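Side-chain contacts in LipS lipolytic enzyme (Unidentified, PDB 4FBL), which is a thermostable lipase of the alpha/beta hydrolase fold that probably hydrolyses ester bonds in lipids with a serine nucleophile: residues C[102-105]-C[106-109]; C[110-113]-C[114-118]; C[211-214]-C[215-218]; C[242-246]-C[247-251]; C[267-270]-C[271-275]. All coordinates share one frame; numbering follows the deposited sequence.

Interaction 1 (C[102-105]-C[106-109])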
loop_
_atom_site.group_PDB
_atom_site.type_symbol
_atom_site.label_atom_id
_atom_site.label_comp_id
_atom_site.label_asym_id
_atom_site.label_seq_id
_atom_site.Cartn_x
_atom_site.Cartn_y
_atom_site.Cartn_z
ATOM N N SER C 102 3.413 2.704 -10.841
ATOM C CA SER C 102 3.012 3.619 -11.902
ATOM C C SER C 102 3.183 2.983 -13.289
ATOM O O SER C 102 2.317 3.161 -14.170
ATOM C CB SER C 102 3.753 4.993 -11.838
ATOM O OG SER C 102 3.460 5.522 -10.531
ATOM N N ASP C 103 4.304 2.334 -13.532
ATOM C CA ASP C 103 4.505 1.590 -14.773
ATOM C C ASP C 103 3.364 0.582 -14.974
ATOM O O ASP C 103 2.824 0.520 -16.044
ATOM C CB ASP C 103 5.824 0.786 -14.745
ATOM C CG ASP C 103 7.102 1.711 -14.688
ATOM O OD1 ASP C 103 7.058 2.844 -15.140
ATOM O OD2 ASP C 103 8.149 1.317 -14.180
ATOM N N TRP C 104 3.039 -0.242 -13.990
ATOM C CA TRP C 104 2.131 -1.344 -14.237
ATOM C C TRP C 104 0.696 -0.905 -14.433
ATOM O O TRP C 104 -0.053 -1.521 -15.189
ATOM C CB TRP C 104 2.203 -2.457 -13.158
ATOM C CG TRP C 104 3.646 -2.981 -13.054
ATOM C CD1 TRP C 104 4.569 -3.046 -14.063
ATOM C CD2 TRP C 104 4.346 -3.377 -11.850
ATOM N NE1 TRP C 104 5.794 -3.500 -13.599
ATOM C CE2 TRP C 104 5.692 -3.699 -12.238
ATOM C CE3 TRP C 104 3.977 -3.433 -10.490
ATOM C CZ2 TRP C 104 6.667 -4.115 -11.327
ATOM C CZ3 TRP C 104 4.969 -3.864 -9.530
ATOM C CH2 TRP C 104 6.278 -4.239 -9.982
ATOM N N THR C 105 0.289 0.124 -13.725
ATOM C CA THR C 105 -1.070 0.627 -13.931
ATOM C C THR C 105 -1.129 1.328 -15.313
ATOM O O THR C 105 -2.171 1.286 -16.013
ATOM C CB THR C 105 -1.520 1.593 -12.799
ATOM O OG1 THR C 105 -0.483 2.554 -12.475
ATOM C CG2 THR C 105 -1.922 0.812 -11.567
ATOM N N ALA C 106 -0.047 2.012 -15.703
ATOM C CA ALA C 106 0.003 2.582 -17.052
ATOM C C ALA C 106 -0.019 1.476 -18.122
ATOM O O ALA C 106 -0.596 1.695 -19.235
ATOM C CB ALA C 106 1.238 3.555 -17.276
ATOM N N ASP C 107 0.546 0.292 -17.826
ATOM C CA ASP C 107 0.461 -0.784 -18.807
ATOM C C ASP C 107 -0.999 -1.225 -18.996
ATOM O O ASP C 107 -1.418 -1.515 -20.134
ATOM C CB ASP C 107 1.274 -2.021 -18.443
ATOM C CG ASP C 107 2.799 -1.754 -18.415
ATOM O OD1 ASP C 107 3.313 -1.061 -19.292
ATOM O OD2 ASP C 107 3.453 -2.209 -17.478
ATOM N N ILE C 108 -1.735 -1.317 -17.901
ATOM C CA ILE C 108 -3.162 -1.715 -17.937
ATOM C C ILE C 108 -4.003 -0.657 -18.651
ATOM O O ILE C 108 -4.825 -1.003 -19.464
ATOM C CB ILE C 108 -3.670 -1.879 -16.571
ATOM C CG1 ILE C 108 -2.843 -2.984 -15.867
ATOM C CG2 ILE C 108 -5.205 -2.213 -16.568
ATOM C CD1 ILE C 108 -2.706 -4.448 -16.630
ATOM N N VAL C 109 -3.711 0.636 -18.416
ATOM C CA VAL C 109 -4.334 1.731 -19.116
ATOM C C VAL C 109 -4.071 1.651 -20.634
ATOM O O VAL C 109 -4.994 1.744 -21.384
ATOM C CB VAL C 109 -3.877 3.102 -18.541
ATOM C CG1 VAL C 109 -4.479 4.198 -19.385
ATOM C CG2 VAL C 109 -4.499 3.248 -17.132
#

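Interaction 2 (C[110-113]-C[114-118])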
loop_
_atom_site.group_PDB
_atom_site.type_symbol
_atom_site.label_atom_id
_atom_site.label_comp_id
_atom_site.label_asym_id
_atom_site.label_seq_id
_atom_site.Cartn_x
_atom_site.Cartn_y
_atom_site.Cartn_z
ATOM N N ALA C 110 -2.834 1.447 -21.085
ATOM C CA ALA C 110 -2.583 1.322 -22.528
ATOM C C ALA C 110 -3.269 0.073 -23.139
ATOM O O ALA C 110 -3.690 0.122 -24.297
ATOM C CB ALA C 110 -1.050 1.224 -22.827
ATOM N N ALA C 111 -3.328 -1.045 -22.432
ATOM C CA ALA C 111 -4.051 -2.242 -22.974
ATOM C C ALA C 111 -5.569 -1.927 -23.082
ATOM O O ALA C 111 -6.306 -2.369 -24.023
ATOM C CB ALA C 111 -3.803 -3.522 -22.038
ATOM N N MET C 112 -6.062 -1.165 -22.109
ATOM C CA MET C 112 -7.498 -0.731 -22.122
ATOM C C MET C 112 -7.689 0.177 -23.310
ATOM O O MET C 112 -8.682 0.069 -23.989
ATOM C CB MET C 112 -7.884 0.131 -20.912
ATOM C CG MET C 112 -8.191 -0.707 -19.706
ATOM S SD MET C 112 -8.508 0.286 -18.230
ATOM C CE MET C 112 -9.962 1.220 -18.818
ATOM N N ARG C 113 -6.743 1.075 -23.581
ATOM C CA ARG C 113 -6.902 1.959 -24.747
ATOM C C ARG C 113 -6.850 1.173 -26.068
ATOM O O ARG C 113 -7.575 1.500 -27.002
ATOM C CB ARG C 113 -5.876 3.094 -24.711
ATOM C CG ARG C 113 -6.218 4.007 -23.488
ATOM C CD ARG C 113 -5.176 5.074 -23.189
ATOM N NE ARG C 113 -5.684 6.046 -22.218
ATOM C CZ ARG C 113 -4.942 6.951 -21.574
ATOM N NH1 ARG C 113 -3.618 6.994 -21.768
ATOM N NH2 ARG C 113 -5.522 7.798 -20.712
ATOM N N TRP C 114 -6.020 0.139 -26.134
ATOM C CA TRP C 114 -5.860 -0.680 -27.352
ATOM C C TRP C 114 -7.175 -1.444 -27.619
ATOM O O TRP C 114 -7.639 -1.520 -28.788
ATOM C CB TRP C 114 -4.670 -1.632 -27.178
ATOM C CG TRP C 114 -4.382 -2.542 -28.333
ATOM C CD1 TRP C 114 -3.491 -2.321 -29.346
ATOM C CD2 TRP C 114 -4.965 -3.860 -28.589
ATOM N NE1 TRP C 114 -3.482 -3.414 -30.220
ATOM C CE2 TRP C 114 -4.380 -4.358 -29.790
ATOM C CE3 TRP C 114 -5.953 -4.651 -27.930
ATOM C CZ2 TRP C 114 -4.700 -5.642 -30.322
ATOM C CZ3 TRP C 114 -6.315 -5.921 -28.478
ATOM C CH2 TRP C 114 -5.690 -6.402 -29.674
ATOM N N LEU C 115 -7.779 -1.963 -26.539
ATOM C CA LEU C 115 -9.046 -2.685 -26.637
ATOM C C LEU C 115 -10.168 -1.744 -27.014
ATOM O O LEU C 115 -10.974 -2.115 -27.797
ATOM C CB LEU C 115 -9.407 -3.383 -25.315
ATOM C CG LEU C 115 -8.591 -4.558 -24.920
ATOM C CD1 LEU C 115 -8.922 -5.010 -23.511
ATOM C CD2 LEU C 115 -8.710 -5.756 -25.848
ATOM N N GLU C 116 -10.195 -0.536 -26.493
ATOM C CA GLU C 116 -11.265 0.398 -26.799
ATOM C C GLU C 116 -11.231 0.886 -28.258
ATOM O O GLU C 116 -12.245 1.134 -28.833
ATOM C CB GLU C 116 -11.233 1.598 -25.870
ATOM C CG GLU C 116 -11.932 1.354 -24.607
ATOM C CD GLU C 116 -11.301 2.153 -23.490
ATOM O OE1 GLU C 116 -11.591 1.851 -22.325
ATOM O OE2 GLU C 116 -10.492 3.064 -23.745
ATOM N N GLU C 117 -10.053 1.039 -28.841
ATOM C CA GLU C 117 -9.955 1.200 -30.295
ATOM C C GLU C 117 -10.681 0.116 -31.120
ATOM O O GLU C 117 -11.246 0.417 -32.140
ATOM C CB GLU C 117 -8.454 1.290 -30.695
ATOM C CG GLU C 117 -7.838 2.675 -30.338
ATOM C CD GLU C 117 -6.274 2.724 -30.458
ATOM O OE1 GLU C 117 -5.579 1.778 -30.835
ATOM O OE2 GLU C 117 -5.705 3.766 -30.179
ATOM N N ARG C 118 -10.622 -1.137 -30.704
ATOM C CA ARG C 118 -11.166 -2.260 -31.386
ATOM C C ARG C 118 -12.534 -2.865 -30.908
ATOM O O ARG C 118 -13.003 -3.829 -31.509
ATOM C CB ARG C 118 -10.105 -3.375 -31.365
ATOM C CG ARG C 118 -8.789 -2.876 -32.063
ATOM C CD ARG C 118 -7.610 -3.747 -31.715
ATOM N NE ARG C 118 -6.488 -3.458 -32.579
ATOM C CZ ARG C 118 -5.694 -2.399 -32.408
ATOM N NH1 ARG C 118 -5.906 -1.562 -31.402
ATOM N NH2 ARG C 118 -4.698 -2.151 -33.259
#

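Interaction 3 (C[211-214]-C[215-218])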
loop_
_atom_site.group_PDB
_atom_site.type_symbol
_atom_site.label_atom_id
_atom_site.label_comp_id
_atom_site.label_asym_id
_atom_site.label_seq_id
_atom_site.Cartn_x
_atom_site.Cartn_y
_atom_site.Cartn_z
ATOM N N GLU C 211 -7.712 -2.834 -2.755
ATOM C CA GLU C 211 -8.566 -3.027 -1.612
ATOM C C GLU C 211 -9.411 -1.763 -1.265
ATOM O O GLU C 211 -10.600 -1.873 -0.926
ATOM C CB GLU C 211 -7.759 -3.435 -0.369
ATOM C CG GLU C 211 -8.776 -3.896 0.731
ATOM C CD GLU C 211 -8.072 -4.383 2.080
ATOM O OE1 GLU C 211 -6.868 -4.559 2.110
ATOM O OE2 GLU C 211 -8.741 -4.624 3.092
ATOM N N MET C 212 -8.778 -0.598 -1.234
ATOM C CA MET C 212 -9.497 0.646 -0.863
ATOM C C MET C 212 -10.590 1.081 -1.924
ATOM O O MET C 212 -11.622 1.693 -1.575
ATOM C CB MET C 212 -8.466 1.771 -0.686
ATOM C CG MET C 212 -9.035 2.959 0.204
ATOM S SD MET C 212 -7.871 4.277 0.530
ATOM C CE MET C 212 -6.423 3.305 1.160
ATOM N N LEU C 213 -10.368 0.727 -3.210
ATOM C CA LEU C 213 -11.386 0.901 -4.261
ATOM C C LEU C 213 -12.602 -0.062 -4.291
ATOM O O LEU C 213 -13.594 0.213 -4.988
ATOM C CB LEU C 213 -10.708 0.786 -5.600
ATOM C CG LEU C 213 -9.787 1.914 -5.951
ATOM C CD1 LEU C 213 -8.981 1.643 -7.292
ATOM C CD2 LEU C 213 -10.600 3.199 -6.163
ATOM N N LEU C 214 -12.549 -1.175 -3.566
ATOM C CA LEU C 214 -13.563 -2.165 -3.651
ATOM C C LEU C 214 -15.031 -1.639 -3.698
ATOM O O LEU C 214 -15.789 -2.099 -4.520
ATOM C CB LEU C 214 -13.386 -3.180 -2.528
ATOM C CG LEU C 214 -12.332 -4.303 -2.712
ATOM C CD1 LEU C 214 -12.021 -5.087 -1.385
ATOM C CD2 LEU C 214 -12.731 -5.289 -3.786
ATOM N N PRO C 215 -15.449 -0.704 -2.787
ATOM C CA PRO C 215 -16.851 -0.204 -2.756
ATOM C C PRO C 215 -17.232 0.427 -4.123
ATOM O O PRO C 215 -18.373 0.419 -4.546
ATOM C CB PRO C 215 -16.785 0.908 -1.655
ATOM C CG PRO C 215 -15.735 0.266 -0.667
ATOM C CD PRO C 215 -14.645 -0.126 -1.686
ATOM N N ARG C 216 -16.266 0.928 -4.842
ATOM C CA ARG C 216 -16.511 1.480 -6.170
ATOM C C ARG C 216 -16.665 0.504 -7.317
ATOM O O ARG C 216 -17.128 0.897 -8.412
ATOM C CB ARG C 216 -15.372 2.357 -6.543
ATOM C CG ARG C 216 -15.418 3.775 -6.034
ATOM C CD ARG C 216 -14.084 4.275 -6.468
ATOM N NE ARG C 216 -14.080 5.676 -6.745
ATOM C CZ ARG C 216 -13.866 6.283 -7.908
ATOM N NH1 ARG C 216 -13.623 5.667 -9.060
ATOM N NH2 ARG C 216 -13.890 7.605 -7.852
ATOM N N VAL C 217 -16.300 -0.751 -7.103
ATOM C CA VAL C 217 -16.471 -1.768 -8.174
ATOM C C VAL C 217 -17.945 -2.141 -8.242
ATOM O O VAL C 217 -18.472 -2.562 -7.233
ATOM C CB VAL C 217 -15.699 -3.074 -7.891
ATOM C CG1 VAL C 217 -15.995 -4.084 -8.984
ATOM C CG2 VAL C 217 -14.186 -2.796 -7.795
ATOM N N LYS C 218 -18.572 -1.956 -9.411
ATOM C CA LYS C 218 -20.021 -2.127 -9.585
ATOM C C LYS C 218 -20.304 -3.161 -10.670
ATOM O O LYS C 218 -21.395 -3.619 -10.738
ATOM C CB LYS C 218 -20.726 -0.797 -10.079
ATOM C CG LYS C 218 -20.953 0.336 -9.008
ATOM C CD LYS C 218 -22.184 0.093 -7.984
ATOM C CE LYS C 218 -22.281 1.166 -6.827
ATOM N NZ LYS C 218 -20.915 1.425 -6.182
#

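Interaction 4 (C[242-246]-C[247-251])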
loop_
_atom_site.group_PDB
_atom_site.type_symbol
_atom_site.label_atom_id
_atom_site.label_comp_id
_atom_site.label_asym_id
_atom_site.label_seq_id
_atom_site.Cartn_x
_atom_site.Cartn_y
_atom_site.Cartn_z
ATOM N N ASN C 242 -17.092 -9.722 -0.283
ATOM C CA ASN C 242 -17.802 -8.955 0.732
ATOM C C ASN C 242 -17.644 -7.439 0.568
ATOM O O ASN C 242 -18.463 -6.736 1.074
ATOM C CB ASN C 242 -17.272 -9.330 2.139
ATOM C CG ASN C 242 -17.631 -10.727 2.567
ATOM O OD1 ASN C 242 -18.731 -11.260 2.265
ATOM N ND2 ASN C 242 -16.709 -11.333 3.336
ATOM N N GLY C 243 -16.580 -6.946 -0.092
ATOM C CA GLY C 243 -16.328 -5.517 -0.230
ATOM C C GLY C 243 -16.773 -4.796 -1.500
ATOM O O GLY C 243 -16.895 -3.561 -1.505
ATOM N N ILE C 244 -17.038 -5.527 -2.592
ATOM C CA ILE C 244 -17.458 -4.840 -3.790
ATOM C C ILE C 244 -18.902 -4.386 -3.725
ATOM O O ILE C 244 -19.743 -5.009 -3.075
ATOM C CB ILE C 244 -17.388 -5.763 -5.076
ATOM C CG1 ILE C 244 -18.114 -7.106 -4.834
ATOM C CG2 ILE C 244 -15.966 -5.929 -5.525
ATOM C CD1 ILE C 244 -18.250 -7.918 -6.156
ATOM N N GLY C 245 -19.210 -3.363 -4.506
ATOM C CA GLY C 245 -20.571 -2.810 -4.578
ATOM C C GLY C 245 -21.384 -3.503 -5.637
ATOM O O GLY C 245 -22.564 -3.218 -5.747
ATOM N N SER C 246 -20.779 -4.424 -6.428
ATOM C CA SER C 246 -21.525 -5.192 -7.455
ATOM C C SER C 246 -22.758 -5.917 -6.952
ATOM O O SER C 246 -22.717 -6.611 -5.941
ATOM C CB SER C 246 -20.591 -6.200 -8.139
ATOM O OG SER C 246 -19.347 -5.543 -8.400
ATOM N N THR C 247 -23.867 -5.838 -7.668
ATOM C CA THR C 247 -25.049 -6.610 -7.232
ATOM C C THR C 247 -24.952 -8.020 -7.818
ATOM O O THR C 247 -25.507 -8.956 -7.280
ATOM C CB THR C 247 -26.373 -5.912 -7.608
ATOM O OG1 THR C 247 -26.521 -5.960 -9.016
ATOM C CG2 THR C 247 -26.331 -4.412 -7.268
ATOM N N GLU C 248 -24.166 -8.196 -8.880
ATOM C CA GLU C 248 -24.023 -9.529 -9.466
ATOM C C GLU C 248 -22.617 -10.088 -9.200
ATOM O O GLU C 248 -21.613 -9.540 -9.707
ATOM C CB GLU C 248 -24.224 -9.466 -10.977
ATOM C CG GLU C 248 -25.627 -9.191 -11.425
ATOM C CD GLU C 248 -25.885 -9.984 -12.670
ATOM O OE1 GLU C 248 -25.746 -11.244 -12.581
ATOM O OE2 GLU C 248 -26.175 -9.357 -13.736
ATOM N N LYS C 249 -22.509 -11.136 -8.399
ATOM C CA LYS C 249 -21.169 -11.556 -7.994
ATOM C C LYS C 249 -21.230 -12.982 -7.629
ATOM O O LYS C 249 -22.234 -13.409 -7.127
ATOM C CB LYS C 249 -20.647 -10.742 -6.817
ATOM C CG LYS C 249 -21.673 -10.630 -5.602
ATOM C CD LYS C 249 -21.065 -9.841 -4.478
ATOM C CE LYS C 249 -21.961 -9.851 -3.157
ATOM N NZ LYS C 249 -21.588 -8.735 -2.188
ATOM N N GLU C 250 -20.145 -13.716 -7.865
ATOM C CA GLU C 250 -20.067 -15.137 -7.523
ATOM C C GLU C 250 -18.673 -15.416 -7.016
ATOM O O GLU C 250 -17.709 -14.918 -7.572
ATOM C CB GLU C 250 -20.337 -15.983 -8.784
ATOM C CG GLU C 250 -20.379 -17.487 -8.458
ATOM C CD GLU C 250 -20.405 -18.411 -9.692
ATOM O OE1 GLU C 250 -20.818 -18.010 -10.829
ATOM O OE2 GLU C 250 -19.995 -19.570 -9.486
ATOM N N LEU C 251 -18.545 -16.195 -5.960
ATOM C CA LEU C 251 -17.261 -16.661 -5.515
ATOM C C LEU C 251 -17.125 -18.159 -5.920
ATOM O O LEU C 251 -17.851 -19.020 -5.390
ATOM C CB LEU C 251 -17.088 -16.409 -3.981
ATOM C CG LEU C 251 -15.787 -16.838 -3.294
ATOM C CD1 LEU C 251 -14.527 -16.262 -3.953
ATOM C CD2 LEU C 251 -15.775 -16.504 -1.703
HETATM O O HOH W 1 -21.950 -6.419 -3.405
#

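Interaction 5 (C[267-270]-C[271-275])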
loop_
_atom_site.group_PDB
_atom_site.type_symbol
_atom_site.label_atom_id
_atom_site.label_comp_id
_atom_site.label_asym_id
_atom_site.label_seq_id
_atom_site.Cartn_x
_atom_site.Cartn_y
_atom_site.Cartn_z
ATOM N N LYS C 267 -7.467 -25.432 -14.537
ATOM C CA LYS C 267 -7.441 -24.440 -15.689
ATOM C C LYS C 267 -8.629 -24.514 -16.659
ATOM O O LYS C 267 -9.170 -23.498 -17.163
ATOM C CB LYS C 267 -6.112 -24.496 -16.444
ATOM C CG LYS C 267 -5.751 -25.850 -17.266
ATOM C CD LYS C 267 -4.323 -25.729 -17.806
ATOM C CE LYS C 267 -4.157 -26.717 -18.999
ATOM N NZ LYS C 267 -4.519 -28.054 -18.362
ATOM N N GLU C 268 -9.040 -25.744 -16.982
ATOM C CA GLU C 268 -10.218 -25.936 -17.872
ATOM C C GLU C 268 -11.520 -25.379 -17.371
ATOM O O GLU C 268 -12.253 -24.724 -18.143
ATOM C CB GLU C 268 -10.385 -27.447 -18.112
ATOM C CG GLU C 268 -9.303 -28.017 -19.063
ATOM C CD GLU C 268 -8.085 -28.556 -18.317
ATOM O OE1 GLU C 268 -8.103 -28.610 -17.053
ATOM O OE2 GLU C 268 -7.091 -28.860 -19.046
ATOM N N LEU C 269 -11.851 -25.684 -16.121
ATOM C CA LEU C 269 -12.997 -25.092 -15.398
ATOM C C LEU C 269 -12.954 -23.536 -15.400
ATOM O O LEU C 269 -13.968 -22.857 -15.707
ATOM C CB LEU C 269 -13.005 -25.618 -13.964
ATOM C CG LEU C 269 -14.100 -25.024 -13.033
ATOM C CD1 LEU C 269 -15.488 -25.461 -13.451
ATOM C CD2 LEU C 269 -13.875 -25.504 -11.618
ATOM N N ILE C 270 -11.753 -22.974 -15.184
ATOM C CA ILE C 270 -11.608 -21.499 -15.142
ATOM C C ILE C 270 -11.941 -20.965 -16.580
ATOM O O ILE C 270 -12.638 -19.983 -16.707
ATOM C CB ILE C 270 -10.131 -21.055 -14.757
ATOM C CG1 ILE C 270 -9.815 -21.424 -13.309
ATOM C CG2 ILE C 270 -9.944 -19.501 -14.982
ATOM C CD1 ILE C 270 -8.279 -21.344 -12.978
ATOM N N LEU C 271 -11.430 -21.602 -17.633
ATOM C CA LEU C 271 -11.658 -21.064 -19.007
ATOM C C LEU C 271 -13.116 -21.183 -19.311
ATOM O O LEU C 271 -13.761 -20.247 -19.858
ATOM C CB LEU C 271 -10.854 -21.887 -20.033
ATOM C CG LEU C 271 -11.030 -21.561 -21.501
ATOM C CD1 LEU C 271 -10.849 -20.053 -21.834
ATOM C CD2 LEU C 271 -10.133 -22.438 -22.336
ATOM N N GLU C 272 -13.640 -22.387 -19.036
ATOM C CA GLU C 272 -15.101 -22.632 -19.359
ATOM C C GLU C 272 -16.028 -21.643 -18.640
ATOM O O GLU C 272 -16.906 -21.021 -19.237
ATOM C CB GLU C 272 -15.531 -24.096 -19.055
ATOM C CG GLU C 272 -16.890 -24.470 -19.657
ATOM C CD GLU C 272 -18.141 -23.844 -18.921
ATOM O OE1 GLU C 272 -18.107 -23.654 -17.660
ATOM O OE2 GLU C 272 -19.173 -23.542 -19.626
ATOM N N ARG C 273 -15.877 -21.515 -17.327
ATOM C CA ARG C 273 -16.756 -20.578 -16.564
ATOM C C ARG C 273 -16.477 -19.111 -16.921
ATOM O O ARG C 273 -17.352 -18.324 -16.855
ATOM C CB ARG C 273 -16.603 -20.799 -15.043
ATOM C CG ARG C 273 -16.921 -22.192 -14.679
ATOM C CD ARG C 273 -18.431 -22.429 -14.487
ATOM N NE ARG C 273 -18.662 -22.567 -13.039
ATOM C CZ ARG C 273 -18.974 -23.720 -12.416
ATOM N NH1 ARG C 273 -19.204 -24.872 -13.082
ATOM N NH2 ARG C 273 -19.075 -23.731 -11.119
ATOM N N SER C 274 -15.243 -18.737 -17.260
ATOM C CA SER C 274 -14.941 -17.357 -17.645
ATOM C C SER C 274 -15.604 -17.093 -18.982
ATOM O O SER C 274 -16.189 -16.040 -19.156
ATOM C CB SER C 274 -13.420 -17.044 -17.769
ATOM O OG SER C 274 -12.794 -17.301 -16.479
ATOM N N LEU C 275 -15.510 -18.036 -19.926
ATOM C CA LEU C 275 -16.207 -17.846 -21.282
ATOM C C LEU C 275 -17.727 -17.736 -21.074
ATOM O O LEU C 275 -18.399 -16.841 -21.639
ATOM C CB LEU C 275 -15.902 -19.062 -22.173
ATOM C CG LEU C 275 -14.542 -19.105 -22.866
ATOM C CD1 LEU C 275 -14.258 -20.503 -23.502
ATOM C CD2 LEU C 275 -14.488 -17.980 -23.905
#

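Interaction 1 (C[102-105]-C[106-109])
D107 brings its carboxylate to the edge of the W104 indole one helical turn earlier: OD2 lies in the ring plane, 3.7 Å from W104 CD1, with the carboxylate turned 35° against the ring. Both side chains leave the backbone with CG anti to the carbonyl carbon (chi1 -57° in W104, -65° in D107), which sends them back toward the start of the helix. D107 OD2 also stands 3.1 Å from D103 O, two acceptors that cannot bond each other; D103 O accepts the backbone hydrogen bond of D107 N, at 2.9 Å. T87 positions the pair from outside the helix, since its OG1 hydrogen-bonds D107 OD2 while its carbonyl oxygen receives W104 NE1. With an alanine at D107 the T87 hydroxyl would probably lose this partner, and the CD1 edge of the indole its carboxylate neighbour. On the next turn V109 N bonds T105 O at 2.9 Å, and V109 CG2 rests 3.2 Å from that T105 O. The turns belong to helix 101-118 of the alpha/beta hydrolase fold. W104, T105 and V109 pack on helix 129-140, W104 and T105 also on helix 200-213, and I108 lies against strand 52-57.

Interaction 2 (C[110-113]-C[114-118])
E116 folds back over the M112 carbonyl one turn earlier. Its CB is 3.5 Å from M112 O, its CG is just as near, and its CD comes to 3.4 Å from the same M112 O. The bend at chi2 (149°) carries the carboxylate along the M112 side chain, the two pointing the same way, until OE1 sits 3.9 Å from M112 CE. The other branch, OE2, lies 3.5 Å from M112 O, its nearest atom across the contact. M112 O is claimed by the backbone, E116 N donating to it at 3.0 Å. A leucine in place of E116 would probably leave R144, which makes a weak, long ion pair with OE1, without that opposite charge. Further along, the R118 guanidinium lies over W114: NH1 is above one face of the indole, offset toward the rim, and W114 NE1 is above the centre of the guanidinium. The same NH1 donates in its own plane to W114 O at 3.1 Å and forms a salt bridge with E117 OE1, with a weak hydrogen bond in it, so this arginine folds back on the W114 turn. This is the later half of helix 101-118, where A111, M112 and L115 pack on strand 52-57 of the central sheet and W114 and L115 on strand 80-83.

Interaction 3 (C[211-214]-C[215-218])
L213 and R216 meet where helix 200-213 of the alpha/beta hydrolase fold gives way to a short 3-10 turn before strand 221-226. The close packing lies on the backbone side of this turn. R216 N donates to L213 O at 2.8 Å, and V217 N reaches L214 O at 3.0 Å from above the carbonyl plane, so two i to i+3 bonds wind the chain more tightly than an alpha helix. P215 has no N-H to give, and its ring sets CD 3.4 Å from L214 CB, tighter than usual for two carbons. Inward, L214 packs on V135 of helix 129-140 and I240 of helix 235-243, while V217 touches A138. The outer side is looser: P215 and K218 are exposed, and K218 NZ curls back to P215 O in a weak hydrogen bond. The second subunit limits this openness, its P160 touching P215 and its A164 touching R216, and R156 of that subunit forms a salt bridge with E211. The R216 chain, extended from CG to NE, carries its guanidinium to the carbonyl oxygen of G139, which NH1 hydrogen-bonds; on the way R216 CD passes 3.7 Å from L213 CD2.

Interaction 4 (C[242-246]-C[247-251])
I244 CG1 and K249 CG each sit between the backbone N and the carbonyl carbon of their own residue (chi1 51° and 49°), and these two torsions turn the side chains onto one another. They slide past in opposite directions: I244 CD1 lies 3.8 Å from K249 CB and equally far from K249 CD. Beyond CG the lysine chain is extended, so its aliphatic part lines the isoleucine while its amino group reaches on to a water. This water bridges the polar atoms. It donates to I244 O at 2.6 Å and to S246 O at 2.7 Å, and accepts from K249 NZ at 2.6 Å, tying two loop carbonyls to the amine where no direct hydrogen bond joins the segments. This is the return connection of a beta-alpha-beta unit, in which strand 221-226 is followed by helix 235-243 and then by strand 249-254, an outermost strand of the central sheet within this chain. I244 is the first residue to leave helical geometry after that helix, and its side chain packs on A221, L214 and V217. The ammonium of K249 has further partners in Y241, whose carbonyl oxygen takes a hydrogen bond and whose ring takes a cation-pi contact. S246 OG hydrogen-bonds the carbonyl oxygen of C219 and, weakly, that of V217; S246 CB stays 3.8 Å from E248 O.

Interaction 5 (C[267-270]-C[271-275])
The guanidinium of R273 carries L269 CD1 on one face, 3.7 Å above its plane and offset toward the rim, where R273 NH1 is 3.8 Å away. The two side chains are one turn apart on helix 267-279, the last helix of the alpha/beta hydrolase fold in this chain. Bends at chi2 and chi3 (-84° and -107°) fold the arginine over the leucine methyl, and R273 CG also comes 3.8 Å from that L269 CD1. L269, with CG anti to its backbone N (chi1 176°), is directed toward this partner. The carboxylate of E268 is the other flat group engaged here: K267 NZ forms a salt bridge with OE2 at 2.8 Å, meeting it from above the carboxylate plane, and K267 also makes a cation-pi contact with F69. I270, which is buried, packs on I224 of strand 221-226 and L254 of strand 249-254; L271 rests on F69 and L70 of helix 68-76. The helix thus lies against the central sheet, beside helix 68-76. Two donors of a single residue grip I270 O from opposite faces of its plane: S274 N at 2.9 Å and the S274 hydroxyl OG at 2.7 Å.

Along the chain the five contacts follow one another in numerical order. Interactions 1 and 2 are consecutive parts of helix 101-118, their centres about 13 Å apart, and both pack on strand 52-57 of the central sheet. Interactions 3 and 4 touch each other, with centres about 10 Å apart, where the ends of helices 200-213 and 235-243 meet before strands 221-226 and 249-254. Interaction 5, on helix 267-279, is about 19 Å from interaction 4 between centres and lies on the opposite side of the chain's centre from interaction 1. Interactions 1, 2 and 3 also reach the second subunit. All five belong to helices and connections packed round one sheet; a probable nucleophile elbow follows its strand 121-127.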